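Local coordinates for protein phosphodiesterase (Candida albicans, PDB 6CPU) that belongs to the cyclic nucleotide phosphodiesterase family, a largely helical protein of the HD superfamily that carries a zinc and a magnesium ion, at residues Ile530-Ile533 against Asn534-Glu538; Thr125-Ile128 against Ser129-Gly132. All blocks are in the same frame, centred on the assembly; numbering follows the deposited sequence.

Contact 1: Ile530-Ile533 against Asn534-Glu538; sequences IFFI and NLFAE
Leu-535 lays its CD1 methyl over the centre of one face of the Phe-531 ring, a CH-pi contact in which the methyl carbon stands 3.3 Å from the ring centroid. With CG anti to the carbonyl carbon (chi1 -68°), the leucine leans back along the helix toward that ring, and its forked end puts one methyl on the face. The Phe-532 ring has the CB of Phe-536 over one face, offset toward the rim, with CB 4.3 Å from the centroid. Ala-537 CB approaches the same ring obliquely, 4.1 Å from Phe-532 CE2. Phe-532 CD1 lies at the edge of the Phe-536 ring, near its plane and 3.7 Å from Phe-536 CD2, and the rings meet obliquely, planes at 52°. Beyond the pair, Phe-536 meets the ring of His-427, while Phe-532 and Ala-537 pack on Val-466.

All this happens on one helix, 525-547, which carries a wider pi-type turn at 534-537. Where the helix is still regular the bonds run four residues back, as from Asn-534 N to Ile-530 O. In the turn Phe-532 O accepts twice, from Phe-536 N at 2.9 Å and from Ala-537 N at 3.1 Å, and Glu-538 N, like Ala-537 N, reaches five residues back, to Ile-533 O at 2.9 Å, arriving in the carbonyl plane on a lone pair. The small methyl of Ala-537 suits a buried place beside the Phe-532 ring.

One turn apart on the same side of the helix, Asn-534 and Ile-530 lie side by side, Asn-534 ND2 3.3 Å from Ile-530 CG2, and the branched Ile-533 packs on Ile-558 of helix 552-569. Lys-562 of that helix donates a hydrogen bond to Asn-534 OD1 and forms a salt bridge with Glu-538 OE1.

Contact 2: Thr125-Ile128 against Ser129-Gly132; sequences TNRI and SRVG
Asn-126 caps the start of helix 127-135, and the contact it makes with Ser-129 is a local one, buried where the short link after helix 110-124 turns into the new helix. Its OD1 accepts from Ser-129 N at 3.1 Å, in the carbonyl plane and on a lone pair, and more weakly from Ile-128 N. A chi1 of 175° swings the amide away from the asparagine's own backbone N and over the first turn, where asparagine is short enough to present oxygen to these N-H groups; its ND2 is held by Lys-504 O.

Arg-130 curls back on the same turn. A bend at chi3 (-62°) brings the guanidinium flat against the backbone, with Arg-127 CA 3.3 Å above its plane, toward the rim. At the edge, Arg-130 NH1 meets Thr-125 O at 2.9 Å in a weak bond, and also binds Leu-124 O, so one arginine ties the end of the preceding helix to the next.

Arg-127 bends at chi2 and crosses Arg-130 at about a right angle. Val-131 CG2 sits over the centre of the Arg-127 guanidinium, 3.6 Å from Arg-127 CZ, an apolar cover that leaves the edges for polar partners; Arg-127 NH2 bonds to Asn-271 OD1. Asp-41 forms salt bridges with both arginines; Glu-486 adds one to Arg-127 and Asp-505 one to Arg-130, so the charges are probably well balanced despite their burial.

Ile-128 instead packs on helix 470-495, against Leu-489 and Leu-490. An asparagine whose side-chain oxygen serves the first-turn amides is a classic N-cap of an alpha-helix.

Overall arrangement
Contact 1 and contact 2 are each internal to a single helix, 525-547 and 127-135, and they share no element; their centres are 31 Å apart and their nearest atoms about 19 Å. Contact 2 is the buried one, contact 1 only partly so. The chemistry runs against the simple expectation: the buried turn holds two arginines, paid for by acidic partners, together with a capping asparagine, whereas the more exposed turn gathers three phenylalanines and a leucine. Contact 1 lies inside a helix that widens there into a pi-type turn, within the family region, and the side chain of Phe-532 is about 10 Å from the zinc ion; contact 2 begins a helix and joins N-terminal residues to helix 470-495.

Contact 1: Ile530-Ile533 against Asn534-Glu538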
loop_
_atom_site.group_PDB
_atom_site.type_symbol
_atom_site.label_atom_id
_atom_site.label_comp_id
_atom_site.label_asym_id
_atom_site.label_seq_id
_atom_site.Cartn_x
_atom_site.Cartn_y
_atom_site.Cartn_z
ATOM N N ILE A 530 0.143 -19.843 -15.963
ATOM C CA ILE A 530 0.038 -21.300 -15.800
ATOM C C ILE A 530 0.982 -21.764 -14.694
ATOM O O ILE A 530 0.568 -22.490 -13.789
ATOM C CB ILE A 530 0.335 -22.051 -17.120
ATOM C CG1 ILE A 530 -0.764 -21.759 -18.152
ATOM C CG2 ILE A 530 0.444 -23.555 -16.882
ATOM C CD1 ILE A 530 -0.351 -22.023 -19.587
ATOM N N PHE A 531 2.238 -21.319 -14.762
ATOM C CA PHE A 531 3.235 -21.604 -13.723
ATOM C C PHE A 531 2.660 -21.314 -12.336
ATOM O O PHE A 531 2.639 -22.189 -11.467
ATOM C CB PHE A 531 4.503 -20.768 -13.978
ATOM C CG PHE A 531 5.580 -20.925 -12.924
ATOM C CD1 PHE A 531 6.645 -21.799 -13.121
ATOM C CD2 PHE A 531 5.542 -20.179 -11.745
ATOM C CE1 PHE A 531 7.637 -21.938 -12.161
ATOM C CE2 PHE A 531 6.530 -20.318 -10.781
ATOM C CZ PHE A 531 7.579 -21.197 -10.990
ATOM N N PHE A 532 2.166 -20.089 -12.150
ATOM C CA PHE A 532 1.687 -19.644 -10.838
ATOM C C PHE A 532 0.428 -20.369 -10.360
ATOM O O PHE A 532 0.314 -20.704 -9.177
ATOM C CB PHE A 532 1.451 -18.128 -10.825
ATOM C CG PHE A 532 1.179 -17.585 -9.457
ATOM C CD1 PHE A 532 2.226 -17.306 -8.590
ATOM C CD2 PHE A 532 -0.126 -17.387 -9.014
ATOM C CE1 PHE A 532 1.980 -16.824 -7.316
ATOM C CE2 PHE A 532 -0.378 -16.907 -7.738
ATOM C CZ PHE A 532 0.679 -16.622 -6.890
ATOM N N ILE A 533 -0.512 -20.606 -11.270
ATOM C CA ILE A 533 -1.747 -21.315 -10.925
ATOM C C ILE A 533 -1.471 -22.762 -10.501
ATOM O O ILE A 533 -1.999 -23.229 -9.491
ATOM C CB ILE A 533 -2.765 -21.288 -12.087
ATOM C CG1 ILE A 533 -3.312 -19.868 -12.265
ATOM C CG2 ILE A 533 -3.913 -22.265 -11.831
ATOM C CD1 ILE A 533 -3.909 -19.605 -13.629
ATOM N N ASN A 534 -0.644 -23.463 -11.270
ATOM C CA ASN A 534 -0.301 -24.852 -10.948
ATOM C C ASN A 534 0.495 -24.972 -9.654
ATOM O O ASN A 534 0.132 -25.741 -8.766
ATOM C CB ASN A 534 0.465 -25.510 -12.104
ATOM C CG ASN A 534 -0.440 -25.895 -13.264
ATOM O OD1 ASN A 534 -1.601 -26.252 -13.065
ATOM N ND2 ASN A 534 0.092 -25.832 -14.481
ATOM N N LEU A 535 1.562 -24.189 -9.538
ATOM C CA LEU A 535 2.482 -24.332 -8.416
ATOM C C LEU A 535 2.015 -23.681 -7.110
ATOM O O LEU A 535 2.487 -24.075 -6.050
ATOM C CB LEU A 535 3.875 -23.832 -8.813
ATOM C CG LEU A 535 4.544 -24.732 -9.868
ATOM C CD1 LEU A 535 5.541 -23.966 -10.723
ATOM C CD2 LEU A 535 5.210 -25.941 -9.218
ATOM N N PHE A 536 1.094 -22.713 -7.167
ATOM C CA PHE A 536 0.607 -22.043 -5.941
ATOM C C PHE A 536 -0.919 -21.888 -5.802
ATOM O O PHE A 536 -1.499 -22.360 -4.825
ATOM C CB PHE A 536 1.267 -20.662 -5.781
ATOM C CG PHE A 536 2.767 -20.714 -5.651
ATOM C CD1 PHE A 536 3.360 -21.356 -4.576
ATOM C CD2 PHE A 536 3.584 -20.116 -6.604
ATOM C CE1 PHE A 536 4.739 -21.410 -4.456
ATOM C CE2 PHE A 536 4.965 -20.166 -6.489
ATOM C CZ PHE A 536 5.543 -20.814 -5.412
ATOM N N ALA A 537 -1.562 -21.220 -6.758
ATOM C CA ALA A 537 -2.935 -20.729 -6.559
ATOM C C ALA A 537 -3.989 -21.832 -6.481
ATOM O O ALA A 537 -4.776 -21.886 -5.524
ATOM C CB ALA A 537 -3.304 -19.738 -7.651
ATOM N N GLU A 538 -4.007 -22.701 -7.490
ATOM C CA GLU A 538 -5.005 -23.770 -7.569
ATOM C C GLU A 538 -5.124 -24.494 -6.234
ATOM O O GLU A 538 -6.220 -24.620 -5.697
ATOM C CB GLU A 538 -4.666 -24.758 -8.690
ATOM C CG GLU A 538 -5.781 -25.747 -9.008
ATOM C CD GLU A 538 -5.711 -26.292 -10.427
ATOM O OE1 GLU A 538 -4.628 -26.244 -11.048
ATOM O OE2 GLU A 538 -6.751 -26.772 -10.925
#

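Contact 2: Thr125-Ile128 against Ser129-Gly132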
loop_
_atom_site.group_PDB
_atom_site.type_symbol
_atom_site.label_atom_id
_atom_site.label_comp_id
_atom_site.label_asym_id
_atom_site.label_seq_id
_atom_site.Cartn_x
_atom_site.Cartn_y
_atom_site.Cartn_z
ATOM N N THR A 125 16.878 10.714 -10.213
ATOM C CA THR A 125 16.262 10.842 -11.527
ATOM C C THR A 125 15.713 9.532 -12.075
ATOM O O THR A 125 14.586 9.497 -12.585
ATOM C CB THR A 125 17.253 11.469 -12.534
ATOM O OG1 THR A 125 17.652 12.751 -12.043
ATOM C CG2 THR A 125 16.614 11.628 -13.914
ATOM N N ASN A 126 16.503 8.466 -11.953
ATOM C CA ASN A 126 16.217 7.182 -12.581
ATOM C C ASN A 126 15.656 6.160 -11.600
ATOM O O ASN A 126 16.136 6.034 -10.468
ATOM C CB ASN A 126 17.485 6.632 -13.259
ATOM C CG ASN A 126 17.291 5.243 -13.833
ATOM O OD1 ASN A 126 17.427 4.246 -13.132
ATOM N ND2 ASN A 126 16.994 5.171 -15.135
ATOM N N ARG A 127 14.616 5.460 -12.047
ATOM C CA ARG A 127 13.889 4.467 -11.254
ATOM C C ARG A 127 14.778 3.380 -10.683
ATOM O O ARG A 127 14.620 2.973 -9.530
ATOM C CB ARG A 127 12.776 3.853 -12.117
ATOM C CG ARG A 127 12.102 2.601 -11.588
ATOM C CD ARG A 127 11.205 2.846 -10.380
ATOM N NE ARG A 127 10.740 1.584 -9.827
ATOM C CZ ARG A 127 10.085 1.439 -8.676
ATOM N NH1 ARG A 127 9.766 2.492 -7.927
ATOM N NH2 ARG A 127 9.735 0.232 -8.278
ATOM N N ILE A 128 15.734 2.911 -11.477
ATOM C CA ILE A 128 16.586 1.829 -11.026
ATOM C C ILE A 128 17.553 2.344 -9.970
ATOM O O ILE A 128 17.814 1.649 -8.990
ATOM C CB ILE A 128 17.343 1.157 -12.206
ATOM C CG1 ILE A 128 16.344 0.700 -13.282
ATOM C CG2 ILE A 128 18.178 -0.008 -11.718
ATOM C CD1 ILE A 128 15.339 -0.348 -12.869
ATOM N N SER A 129 18.058 3.561 -10.152
ATOM C CA SER A 129 18.859 4.235 -9.121
ATOM C C SER A 129 18.062 4.363 -7.805
ATOM O O SER A 129 18.592 4.112 -6.715
ATOM C CB SER A 129 19.267 5.622 -9.602
ATOM O OG SER A 129 20.152 6.276 -8.709
ATOM N N ARG A 130 16.809 4.774 -7.929
ATOM C CA ARG A 130 15.948 4.998 -6.747
ATOM C C ARG A 130 15.745 3.721 -5.927
ATOM O O ARG A 130 15.843 3.735 -4.693
ATOM C CB ARG A 130 14.602 5.565 -7.150
ATOM C CG ARG A 130 14.627 7.016 -7.580
ATOM C CD ARG A 130 13.236 7.628 -7.648
ATOM N NE ARG A 130 12.334 7.004 -8.612
ATOM C CZ ARG A 130 12.300 7.261 -9.920
ATOM N NH1 ARG A 130 13.161 8.100 -10.484
ATOM N NH2 ARG A 130 11.395 6.634 -10.670
ATOM N N VAL A 131 15.469 2.613 -6.605
ATOM C CA VAL A 131 15.256 1.340 -5.936
ATOM C C VAL A 131 16.554 0.892 -5.253
ATOM O O VAL A 131 16.525 0.382 -4.143
ATOM C CB VAL A 131 14.708 0.262 -6.906
ATOM C CG1 VAL A 131 14.597 -1.085 -6.209
ATOM C CG2 VAL A 131 13.358 0.684 -7.487
ATOM N N GLY A 132 17.687 1.073 -5.922
ATOM C CA GLY A 132 18.976 0.759 -5.310
ATOM C C GLY A 132 19.238 1.575 -4.045
ATOM O O GLY A 132 19.785 1.044 -3.072
#